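Local coordinates for protein VIN1 (Oscarella pearsei, PDB 6BFI) that binds actin filaments and may play a role in cell-cell adhesion, as a sponge member of the vinculin/alpha-catenin family, at residues A[278-283]-A[619-624]; A[273-278]-A[359-364]. All coordinates share one frame; numbering follows the deposited sequence.

Helix 268-283 supplies one side of both interactions: its last turns meet the proline-rich loop 619-624 in interaction 1, and the turns before them pair with helix 344-375 in interaction 2. The two contacts share Ala278 and their centres lie about 9 Å apart. Two direct touches join them. Gln279 NE2 of interaction 1 sits 2.9 Å from Glu361 OE1 of interaction 2, a probable hydrogen bond, and the aliphatic CD of Arg621 packs 3.3 Å from His276 CD2. Gln279, Arg621, His276 and Glu361 thus form one connected cluster, joined partly by polar bonds and partly by packing, where the loop meets the two helices.

Interaction 1: residues A[278-283]-A[619-624]; sequences AQDALA and PPRPPL
Asp280 and Arg621 reach toward each other tip to tip, and a salt bridge forms where they meet. Arg621 NH2 donates a hydrogen bond to Asp280 OD1 over 2.9 Å at a fairly straight 158°. The oxygen is met on its syn side and lies near the guanidinium plane, although carboxylate and guanidinium are turned 56° apart. NH1 stays farther back, 3.7 Å from Asp280 OD1, so the salt bridge rests on one hydrogen bond and is not bidentate. Asp280 OD2 has a weak, long ion pair with Lys834.

Gln279 OE1 sits over one face of the same guanidinium, 3.3 Å from Arg621 NE, but the angle is too poor for a hydrogen bond. The amide's firm partner is elsewhere: NE2 donates to Glu361 on helix 344-375. The Arg621 chain bends at chi3 (-65°), which turns NE out of the line of CB, CG and CD.

Here an irregular, proline-rich segment, following helix 589-615, lies against the C-terminal turns of helix 268-283 in the all-helical vinculin-family fold. An alanine in place of Arg621 would probably leave Asp280 OD1 without this charged mate and open a gap beside the amide of Gln279.

Toward the C-terminal end of the helix the contact turns apolar. Leu624 CD1 comes 4.1 Å from Ala283 CB, and it also lies at the guanidinium edge, 4.1 Å from Asp280 OD1. The side chain of Leu624 additionally touches Gln358 of helix 344-375.

Interaction 2: residues A[273-278]-A[359-364]; sequences HMFHQA and ELEQEI
His276 and Glu361 cross at about a right angle, and the imidazole meets the carboxylate by its edge. His276 NE2 donates to Glu361 OE2 across 3.1 Å at 157°, with the oxygen almost exactly in the ring plane and approached on its syn side. Ring and carboxylate are only 25° from coplanar. Glu361 gets there with CG anti to the backbone N and its chain extended beyond. Its carboxylate has another partner besides the bond from Gln279: OE2 also takes a salt bridge from Arg365.

Beside this polar pair, Phe275 and Glu361 slide past each other in opposite directions, bringing ring atom CD2 to 3.9 Å from Glu361 CB. Phe275 meets Ile364 tip to tip, CZ to CD1 at 3.9 Å, while Leu360 CD2 stands at the ring edge, 4.4 Å from Phe275 CE2.

The two segments run nearly antiparallel, 156° between directions, with axes 11.3 Å apart at closest approach. In this helical bundle packing, Phe275 also touches Cys298 and Glu301 of helix 289-306, whereas Leu360 packs on Leu318 and Leu325 of helix 312-338.

Interaction 1: residues A[278-283]-A[619-624]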
ATOM      1  N   ALA A 278       9.585  14.989 -17.268  1.00 52.97           N
ATOM      2  CA  ALA A 278      10.481  16.085 -17.617  1.00 51.51           C
ATOM      3  C   ALA A 278      11.625  15.596 -18.499  1.00 65.71           C
ATOM      4  O   ALA A 278      12.048  16.300 -19.425  1.00 50.57           O
ATOM      5  CB  ALA A 278      11.015  16.749 -16.349  1.00 49.58           C
ATOM      6  N   GLN A 279      12.129  14.388 -18.234  1.00 62.20           N
ATOM      7  CA  GLN A 279      13.174  13.817 -19.079  1.00 61.45           C
ATOM      8  C   GLN A 279      12.665  13.568 -20.495  1.00 64.19           C
ATOM      9  O   GLN A 279      13.359  13.873 -21.470  1.00 59.20           O
ATOM     10  CB  GLN A 279      13.701  12.523 -18.458  1.00 59.57           C
ATOM     11  CG  GLN A 279      14.459  12.721 -17.148  1.00 59.32           C
ATOM     12  CD  GLN A 279      14.532  11.453 -16.310  1.00 59.16           C
ATOM     13  OE1 GLN A 279      14.145  10.373 -16.759  1.00 57.89           O
ATOM     14  NE2 GLN A 279      15.025  11.583 -15.085  1.00 60.29           N
ATOM     15  N   ASP A 280      11.457  13.021 -20.628  1.00 67.11           N
ATOM     16  CA  ASP A 280      10.925  12.732 -21.954  1.00 66.41           C
ATOM     17  C   ASP A 280      10.587  14.012 -22.709  1.00 69.71           C
ATOM     18  O   ASP A 280      10.798  14.094 -23.926  1.00 68.92           O
ATOM     19  CB  ASP A 280       9.698  11.829 -21.848  1.00 71.12           C
ATOM     20  CG  ASP A 280      10.066  10.369 -21.672  1.00 78.14           C
ATOM     21  OD1 ASP A 280      11.238  10.089 -21.348  1.00 78.75           O
ATOM     22  OD2 ASP A 280       9.184   9.502 -21.856  1.00 82.23           O
ATOM     23  N   ALA A 281      10.057  15.020 -22.013  1.00 69.94           N
ATOM     24  CA  ALA A 281       9.748  16.274 -22.690  1.00 68.86           C
ATOM     25  C   ALA A 281      11.011  17.034 -23.072  1.00 65.97           C
ATOM     26  O   ALA A 281      11.024  17.737 -24.088  1.00 69.86           O
ATOM     27  CB  ALA A 281       8.849  17.146 -21.816  1.00 60.30           C
ATOM     28  N   LEU A 282      12.077  16.914 -22.280  1.00 63.15           N
ATOM     29  CA  LEU A 282      13.328  17.571 -22.646  1.00 59.78           C
ATOM     30  C   LEU A 282      14.022  16.839 -23.789  1.00 58.43           C
ATOM     31  O   LEU A 282      14.588  17.473 -24.686  1.00 54.13           O
ATOM     32  CB  LEU A 282      14.248  17.674 -21.431  1.00 55.39           C
ATOM     33  CG  LEU A 282      13.944  18.816 -20.458  1.00 55.12           C
ATOM     34  CD1 LEU A 282      14.892  18.778 -19.268  1.00 49.94           C
ATOM     35  CD2 LEU A 282      14.030  20.154 -21.175  1.00 56.79           C
ATOM     36  N   ALA A 283      13.991  15.504 -23.770  1.00 57.30           N
ATOM     37  CA  ALA A 283      14.626  14.731 -24.832  1.00 59.36           C
ATOM     38  C   ALA A 283      13.950  14.962 -26.176  1.00 68.20           C
ATOM     39  O   ALA A 283      14.585  14.800 -27.224  1.00 71.78           O
ATOM     40  CB  ALA A 283      14.616  13.244 -24.479  1.00 59.15           C
ATOM     41  N   PRO A 619      18.122  -1.148 -17.698  1.00 87.61           N
ATOM     42  CA  PRO A 619      17.606   0.222 -17.598  1.00 92.03           C
ATOM     43  C   PRO A 619      16.140   0.220 -17.208  1.00 96.95           C
ATOM     44  O   PRO A 619      15.327  -0.490 -17.820  1.00 93.14           O
ATOM     45  CB  PRO A 619      17.810   0.788 -19.014  1.00 91.67           C
ATOM     46  CG  PRO A 619      18.089  -0.409 -19.887  1.00 89.87           C
ATOM     47  CD  PRO A 619      18.773  -1.392 -18.995  1.00 87.57           C
ATOM     48  N   PRO A 620      15.767   0.989 -16.176  1.00104.92           N
ATOM     49  CA  PRO A 620      14.385   0.946 -15.672  1.00106.08           C
ATOM     50  C   PRO A 620      13.355   1.308 -16.729  1.00110.01           C
ATOM     51  O   PRO A 620      12.659   0.436 -17.259  1.00113.85           O
ATOM     52  CB  PRO A 620      14.399   1.972 -14.531  1.00103.01           C
ATOM     53  CG  PRO A 620      15.832   2.074 -14.123  1.00102.55           C
ATOM     54  CD  PRO A 620      16.621   1.889 -15.382  1.00105.50           C
ATOM     55  N   ARG A 621      13.253   2.593 -17.039  1.00105.83           N
ATOM     56  CA  ARG A 621      12.304   3.080 -18.026  1.00100.21           C
ATOM     57  C   ARG A 621      12.845   2.839 -19.430  1.00 99.87           C
ATOM     58  O   ARG A 621      14.010   2.477 -19.608  1.00100.63           O
ATOM     59  CB  ARG A 621      12.037   4.562 -17.779  1.00 95.10           C
ATOM     60  CG  ARG A 621      12.847   5.143 -16.636  1.00 91.69           C
ATOM     61  CD  ARG A 621      12.641   6.638 -16.506  1.00 92.87           C
ATOM     62  NE  ARG A 621      13.137   7.372 -17.666  1.00 96.12           N
ATOM     63  CZ  ARG A 621      12.366   7.836 -18.645  1.00 98.87           C
ATOM     64  NH1 ARG A 621      11.054   7.644 -18.610  1.00100.79           N
ATOM     65  NH2 ARG A 621      12.909   8.494 -19.661  1.00101.04           N
ATOM     66  N   PRO A 622      12.013   3.008 -20.458  1.00101.33           N
ATOM     67  CA  PRO A 622      12.531   2.970 -21.820  1.00104.19           C
ATOM     68  C   PRO A 622      13.594   4.038 -22.016  1.00104.78           C
ATOM     69  O   PRO A 622      13.590   5.073 -21.326  1.00103.95           O
ATOM     70  CB  PRO A 622      11.289   3.242 -22.681  1.00105.43           C
ATOM     71  CG  PRO A 622      10.248   3.767 -21.735  1.00102.72           C
ATOM     72  CD  PRO A 622      10.543   3.096 -20.439  1.00100.31           C
ATOM     73  N   PRO A 623      14.527   3.819 -22.945  1.00107.56           N
ATOM     74  CA  PRO A 623      15.639   4.768 -23.104  1.00106.79           C
ATOM     75  C   PRO A 623      15.212   6.098 -23.704  1.00105.50           C
ATOM     76  O   PRO A 623      14.030   6.309 -23.993  1.00106.12           O
ATOM     77  CB  PRO A 623      16.601   4.018 -24.034  1.00110.75           C
ATOM     78  CG  PRO A 623      15.710   3.128 -24.833  1.00112.27           C
ATOM     79  CD  PRO A 623      14.615   2.698 -23.895  1.00108.92           C
ATOM     80  N   LEU A 624      16.170   6.997 -23.891  1.00104.67           N
ATOM     81  CA  LEU A 624      15.924   8.303 -24.479  1.00103.82           C
ATOM     82  C   LEU A 624      16.140   8.264 -25.983  1.00107.48           C
ATOM     83  O   LEU A 624      16.824   7.378 -26.504  1.00110.25           O
ATOM     84  CB  LEU A 624      16.857   9.347 -23.864  1.00 98.16           C
ATOM     85  CG  LEU A 624      16.716   9.747 -22.396  1.00 90.56           C
ATOM     86  CD1 LEU A 624      15.258   9.983 -22.033  1.00 87.65           C
ATOM     87  CD2 LEU A 624      17.354   8.709 -21.492  1.00 88.90           C
TER

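Interaction 2: residues A[273-278]-A[359-364]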
ATOM      1  N   HIS A 273       7.517  10.002 -11.418  1.00 55.20           N
ATOM      2  CA  HIS A 273       6.802  10.220 -12.669  1.00 58.52           C
ATOM      3  C   HIS A 273       7.070  11.614 -13.220  1.00 61.25           C
ATOM      4  O   HIS A 273       7.191  11.795 -14.435  1.00 60.19           O
ATOM      5  CB  HIS A 273       5.304  10.001 -12.462  1.00 64.58           C
ATOM      6  CG  HIS A 273       4.520   9.958 -13.735  1.00 67.62           C
ATOM      7  ND1 HIS A 273       3.844  11.052 -14.229  1.00 68.85           N
ATOM      8  CD2 HIS A 273       4.307   8.953 -14.617  1.00 70.15           C
ATOM      9  CE1 HIS A 273       3.243  10.721 -15.359  1.00 73.05           C
ATOM     10  NE2 HIS A 273       3.510   9.453 -15.617  1.00 73.70           N
ATOM     11  N   MET A 274       7.174  12.612 -12.340  1.00 54.30           N
ATOM     12  CA  MET A 274       7.492  13.964 -12.790  1.00 69.09           C
ATOM     13  C   MET A 274       8.905  14.035 -13.362  1.00 61.63           C
ATOM     14  O   MET A 274       9.133  14.683 -14.393  1.00 58.70           O
ATOM     15  CB  MET A 274       7.315  14.950 -11.635  1.00 68.16           C
ATOM     16  CG  MET A 274       7.548  16.405 -12.005  1.00 72.26           C
ATOM     17  SD  MET A 274       7.280  17.521 -10.613  1.00 77.05           S
ATOM     18  CE  MET A 274       5.499  17.429 -10.442  1.00 83.96           C
ATOM     19  N   PHE A 275       9.864  13.376 -12.705  1.00 58.81           N
ATOM     20  CA  PHE A 275      11.214  13.263 -13.250  1.00 59.42           C
ATOM     21  C   PHE A 275      11.186  12.684 -14.660  1.00 59.59           C
ATOM     22  O   PHE A 275      11.800  13.230 -15.585  1.00 55.05           O
ATOM     23  CB  PHE A 275      12.076  12.387 -12.336  1.00 61.38           C
ATOM     24  CG  PHE A 275      12.908  13.158 -11.349  1.00 57.66           C
ATOM     25  CD1 PHE A 275      12.383  13.543 -10.123  1.00 57.49           C
ATOM     26  CD2 PHE A 275      14.224  13.483 -11.637  1.00 51.86           C
ATOM     27  CE1 PHE A 275      13.153  14.247  -9.212  1.00 55.78           C
ATOM     28  CE2 PHE A 275      14.996  14.188 -10.730  1.00 48.40           C
ATOM     29  CZ  PHE A 275      14.461  14.569  -9.519  1.00 51.59           C
ATOM     30  N   HIS A 276      10.461  11.579 -14.841  1.00 61.71           N
ATOM     31  CA  HIS A 276      10.468  10.892 -16.129  1.00 62.34           C
ATOM     32  C   HIS A 276       9.757  11.710 -17.201  1.00 63.50           C
ATOM     33  O   HIS A 276      10.189  11.733 -18.360  1.00 58.81           O
ATOM     34  CB  HIS A 276       9.826   9.513 -15.981  1.00 66.24           C
ATOM     35  CG  HIS A 276      10.460   8.666 -14.921  1.00 68.04           C
ATOM     36  ND1 HIS A 276       9.911   7.477 -14.490  1.00 72.04           N
ATOM     37  CD2 HIS A 276      11.598   8.835 -14.205  1.00 65.67           C
ATOM     38  CE1 HIS A 276      10.682   6.951 -13.555  1.00 70.46           C
ATOM     39  NE2 HIS A 276      11.713   7.756 -13.363  1.00 67.80           N
ATOM     40  N   GLN A 277       8.667  12.386 -16.833  1.00 68.15           N
ATOM     41  CA  GLN A 277       7.962  13.241 -17.782  1.00 65.91           C
ATOM     42  C   GLN A 277       8.828  14.419 -18.207  1.00 59.86           C
ATOM     43  O   GLN A 277       8.813  14.820 -19.379  1.00 65.92           O
ATOM     44  CB  GLN A 277       6.652  13.733 -17.166  1.00 67.54           C
ATOM     45  CG  GLN A 277       5.598  12.655 -17.006  1.00 69.70           C
ATOM     46  CD  GLN A 277       4.766  12.463 -18.258  1.00 78.77           C
ATOM     47  OE1 GLN A 277       4.188  13.416 -18.782  1.00 83.97           O
ATOM     48  NE2 GLN A 277       4.704  11.230 -18.747  1.00 82.33           N
ATOM     49  N   ALA A 278       9.585  14.989 -17.268  1.00 52.97           N
ATOM     50  CA  ALA A 278      10.481  16.085 -17.617  1.00 51.51           C
ATOM     51  C   ALA A 278      11.625  15.596 -18.499  1.00 65.71           C
ATOM     52  O   ALA A 278      12.048  16.300 -19.425  1.00 50.57           O
ATOM     53  CB  ALA A 278      11.015  16.749 -16.349  1.00 49.58           C
ATOM     54  N   GLU A 359      20.866  11.886 -14.520  1.00 57.62           N
ATOM     55  CA  GLU A 359      22.000  11.735 -13.612  1.00 58.66           C
ATOM     56  C   GLU A 359      21.669  12.258 -12.217  1.00 56.41           C
ATOM     57  O   GLU A 359      22.124  11.696 -11.213  1.00 61.42           O
ATOM     58  CB  GLU A 359      23.228  12.444 -14.182  1.00 64.02           C
ATOM     59  CG  GLU A 359      23.785  11.778 -15.430  1.00 74.20           C
ATOM     60  CD  GLU A 359      24.919  12.562 -16.073  1.00 78.57           C
ATOM     61  OE1 GLU A 359      25.379  13.559 -15.477  1.00 83.07           O
ATOM     62  OE2 GLU A 359      25.348  12.178 -17.180  1.00 78.55           O
ATOM     63  N   LEU A 360      20.877  13.331 -12.135  1.00 52.93           N
ATOM     64  CA  LEU A 360      20.434  13.817 -10.833  1.00 52.04           C
ATOM     65  C   LEU A 360      19.557  12.785 -10.135  1.00 56.78           C
ATOM     66  O   LEU A 360      19.712  12.537  -8.932  1.00 55.33           O
ATOM     67  CB  LEU A 360      19.688  15.142 -10.986  1.00 47.55           C
ATOM     68  CG  LEU A 360      19.053  15.706  -9.711  1.00 48.85           C
ATOM     69  CD1 LEU A 360      20.099  15.895  -8.619  1.00 49.24           C
ATOM     70  CD2 LEU A 360      18.338  17.013  -9.997  1.00 47.73           C
ATOM     71  N   GLU A 361      18.631  12.168 -10.877  1.00 59.67           N
ATOM     72  CA  GLU A 361      17.824  11.093 -10.307  1.00 60.25           C
ATOM     73  C   GLU A 361      18.704   9.962  -9.785  1.00 56.48           C
ATOM     74  O   GLU A 361      18.493   9.456  -8.671  1.00 54.52           O
ATOM     75  CB  GLU A 361      16.840  10.575 -11.356  1.00 64.68           C
ATOM     76  CG  GLU A 361      15.980   9.411 -10.904  1.00 70.24           C
ATOM     77  CD  GLU A 361      15.035   8.926 -11.991  1.00 73.78           C
ATOM     78  OE1 GLU A 361      15.027   9.527 -13.087  1.00 74.71           O
ATOM     79  OE2 GLU A 361      14.302   7.944 -11.750  1.00 80.46           O
ATOM     80  N   GLN A 362      19.711   9.567 -10.569  1.00 54.30           N
ATOM     81  CA  GLN A 362      20.582   8.474 -10.151  1.00 53.31           C
ATOM     82  C   GLN A 362      21.362   8.838  -8.894  1.00 54.78           C
ATOM     83  O   GLN A 362      21.546   7.997  -8.006  1.00 56.94           O
ATOM     84  CB  GLN A 362      21.536   8.093 -11.283  1.00 50.34           C
ATOM     85  CG  GLN A 362      22.337   6.826 -11.008  1.00 56.89           C
ATOM     86  CD  GLN A 362      21.450   5.610 -10.793  1.00 65.40           C
ATOM     87  OE1 GLN A 362      20.370   5.503 -11.372  1.00 66.21           O
ATOM     88  NE2 GLN A 362      21.903   4.688  -9.952  1.00 71.10           N
ATOM     89  N   GLU A 363      21.825  10.087  -8.795  1.00 53.21           N
ATOM     90  CA  GLU A 363      22.553  10.497  -7.598  1.00 49.39           C
ATOM     91  C   GLU A 363      21.631  10.590  -6.388  1.00 49.63           C
ATOM     92  O   GLU A 363      22.082  10.391  -5.254  1.00 50.29           O
ATOM     93  CB  GLU A 363      23.259  11.831  -7.838  1.00 54.86           C
ATOM     94  CG  GLU A 363      24.756  11.813  -7.533  1.00 68.95           C
ATOM     95  CD  GLU A 363      25.540  10.879  -8.445  1.00 75.98           C
ATOM     96  OE1 GLU A 363      25.541   9.653  -8.198  1.00 79.47           O
ATOM     97  OE2 GLU A 363      26.155  11.371  -9.414  1.00 77.91           O
ATOM     98  N   ILE A 364      20.350  10.895  -6.602  1.00 49.42           N
ATOM     99  CA  ILE A 364      19.385  10.845  -5.506  1.00 50.43           C
ATOM    100  C   ILE A 364      19.249   9.416  -4.996  1.00 50.50           C
ATOM    101  O   ILE A 364      19.281   9.159  -3.782  1.00 45.37           O
ATOM    102  CB  ILE A 364      18.031  11.420  -5.957  1.00 50.54           C
ATOM    103  CG1 ILE A 364      18.127  12.939  -6.103  1.00 54.28           C
ATOM    104  CG2 ILE A 364      16.933  11.037  -4.981  1.00 50.93           C
ATOM    105  CD1 ILE A 364      16.837  13.588  -6.557  1.00 59.29           C
TER